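Local coordinates for phosphoprotein (Lettuce necrotic yellows virus, PDB 3T4R) that probably serves as a non-catalytic polymerase cofactor, holding polymerase L on the N-RNA template and keeping soluble protein N from coating non-genomic RNA, at residues Glu7-Leu12 with Gly20-Tyr25. Numbering follows the deposited sequence.
Sequences EKEKLL and GEIAQY
Glu-9 and Ile-22 bring the two backbones nearest each other, with CA atoms 6.8 Å apart, where one turn of helix 4-14 passes the short helix 19-22 and the type I beta turn that runs from Ile-22 to Tyr-25. Ile-22 contributes the largest share of the packing, and its two branches divide the work. Its CG1 arm, anti to the carbonyl carbon (chi1 -53°) and nearly extended beyond, carries CD1 to 3.8 Å from CB of Leu-12, where the methyl also rests on that residue's backbone carbonyl carbon. The other branch, CG2, meets the aliphatic part of Glu-9, lying 4.1 Å from its CG, and the two side chains run at a slant to one another. Leu-12 then bridges to the turn: its CD1 comes to the edge of the Tyr-25 ring, near the ring plane, 3.9 Å from CD2 and equally close to CE2. One face of the same ring lies over the backbone of its own segment, with CA of Ile-22 3.8 Å above the plane toward the rim. Glu-9 keeps its carboxylate at the border of this apolar patch, where a water donates to Tyr-25 O at 3.1 Å and, weakly, to Glu-9 OE2. Around the contact, Trp-17 touches both Ile-22 and Tyr-25, Val-30 of helix 27-33 touches Glu-9 and Tyr-25, and Ile-58 and His-62 of helix 50-72 meet Leu-12 and Tyr-25 respectively. The contact thus illustrates how, in the small helical C-terminal domain of the phosphoprotein, a helix packs on a neighbouring short helix and its turn: methyl and methylene groups and a ring edge supply the direct contact, while the water at the margin adds a polar link that is weak on the Glu-9 side, so cohesion here probably rests chiefly on burial of apolar surface.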
# COMPACT_ATOMS: atom_id res chain seq x y z
N GLU A 7 -1.69 10.20 3.74
CA GLU A 7 -0.28 9.83 3.77
C GLU A 7 -0.03 8.42 3.30
O GLU A 7 1.06 8.13 2.79
CB GLU A 7 0.32 9.98 5.14
CG GLU A 7 0.39 11.38 5.73
CD GLU A 7 1.19 12.35 4.92
OE1 GLU A 7 2.24 11.99 4.39
OE2 GLU A 7 0.76 13.50 4.79
N LYS A 8 -1.02 7.55 3.46
CA LYS A 8 -0.95 6.20 2.85
C LYS A 8 -0.96 6.22 1.27
O LYS A 8 -0.17 5.49 0.61
CB LYS A 8 -2.09 5.31 3.39
CG LYS A 8 -1.92 4.98 4.87
CD LYS A 8 -2.97 4.06 5.38
CE LYS A 8 -2.69 3.84 6.74
NZ LYS A 8 -3.59 2.79 7.36
N GLU A 9 -1.84 7.03 0.70
CA GLU A 9 -1.93 7.24 -0.75
C GLU A 9 -0.62 7.83 -1.29
O GLU A 9 -0.14 7.44 -2.34
CB GLU A 9 -3.15 8.09 -1.08
CG GLU A 9 -4.47 7.35 -0.86
CD GLU A 9 -5.70 8.23 -1.08
OE1 GLU A 9 -5.64 9.20 -1.88
OE2 GLU A 9 -6.74 8.02 -0.42
N LYS A 10 -0.02 8.73 -0.54
CA LYS A 10 1.24 9.37 -0.91
C LYS A 10 2.34 8.33 -0.82
O LYS A 10 3.21 8.36 -1.64
CB LYS A 10 1.55 10.52 0.08
CG LYS A 10 2.78 11.28 -0.23
CD LYS A 10 3.31 12.24 0.85
CE LYS A 10 2.37 13.37 1.13
NZ LYS A 10 2.96 14.38 2.09
N LEU A 11 2.30 7.41 0.16
CA LEU A 11 3.27 6.36 0.24
C LEU A 11 3.19 5.46 -0.93
O LEU A 11 4.20 5.11 -1.51
CB LEU A 11 3.05 5.51 1.49
CG LEU A 11 4.20 4.83 2.21
CD1 LEU A 11 3.82 3.54 2.85
CD2 LEU A 11 5.59 4.71 1.54
N LEU A 12 2.00 5.03 -1.27
CA LEU A 12 1.80 4.21 -2.45
C LEU A 12 2.39 4.90 -3.72
O LEU A 12 3.00 4.24 -4.54
CB LEU A 12 0.32 3.94 -2.66
CG LEU A 12 -0.36 3.04 -1.65
CD1 LEU A 12 -1.85 2.92 -1.86
CD2 LEU A 12 0.30 1.61 -1.75
N GLY A 20 -2.84 6.73 -11.28
CA GLY A 20 -4.07 6.26 -11.88
C GLY A 20 -4.75 5.10 -11.15
O GLY A 20 -5.96 5.09 -10.96
N GLU A 21 -3.97 4.09 -10.76
CA GLU A 21 -4.51 2.97 -10.00
C GLU A 21 -4.76 3.23 -8.52
O GLU A 21 -5.74 2.73 -8.00
CB GLU A 21 -3.70 1.70 -10.17
CG GLU A 21 -2.20 1.88 -10.31
CD GLU A 21 -1.44 0.55 -10.59
OE1 GLU A 21 -2.07 -0.53 -10.45
OE2 GLU A 21 -0.21 0.60 -10.92
N ILE A 22 -3.89 4.00 -7.85
CA ILE A 22 -4.19 4.46 -6.49
C ILE A 22 -5.55 5.19 -6.41
O ILE A 22 -6.30 5.06 -5.42
CB ILE A 22 -3.10 5.37 -5.93
CG1 ILE A 22 -1.70 4.74 -6.02
CG2 ILE A 22 -3.45 5.74 -4.46
CD1 ILE A 22 -0.57 5.79 -5.81
N ALA A 23 -5.86 6.00 -7.44
CA ALA A 23 -7.06 6.79 -7.39
C ALA A 23 -8.31 5.92 -7.46
O ALA A 23 -9.40 6.37 -7.12
CB ALA A 23 -7.07 7.82 -8.51
N GLN A 24 -8.15 4.66 -7.85
CA GLN A 24 -9.30 3.79 -7.92
C GLN A 24 -9.44 2.87 -6.70
O GLN A 24 -10.45 2.22 -6.58
CB GLN A 24 -9.40 3.01 -9.25
N TYR A 25 -8.43 2.82 -5.81
CA TYR A 25 -8.58 2.15 -4.48
C TYR A 25 -9.67 2.81 -3.67
O TYR A 25 -9.79 4.04 -3.68
CB TYR A 25 -7.28 2.16 -3.68
CG TYR A 25 -6.15 1.39 -4.35
CD1 TYR A 25 -6.39 0.42 -5.34
CD2 TYR A 25 -4.83 1.60 -3.98
CE1 TYR A 25 -5.33 -0.26 -5.95
CE2 TYR A 25 -3.76 0.93 -4.60
CZ TYR A 25 -4.02 0.01 -5.55
OH TYR A 25 -2.98 -0.66 -6.10
O HOH W 1 -9.32 5.95 -1.32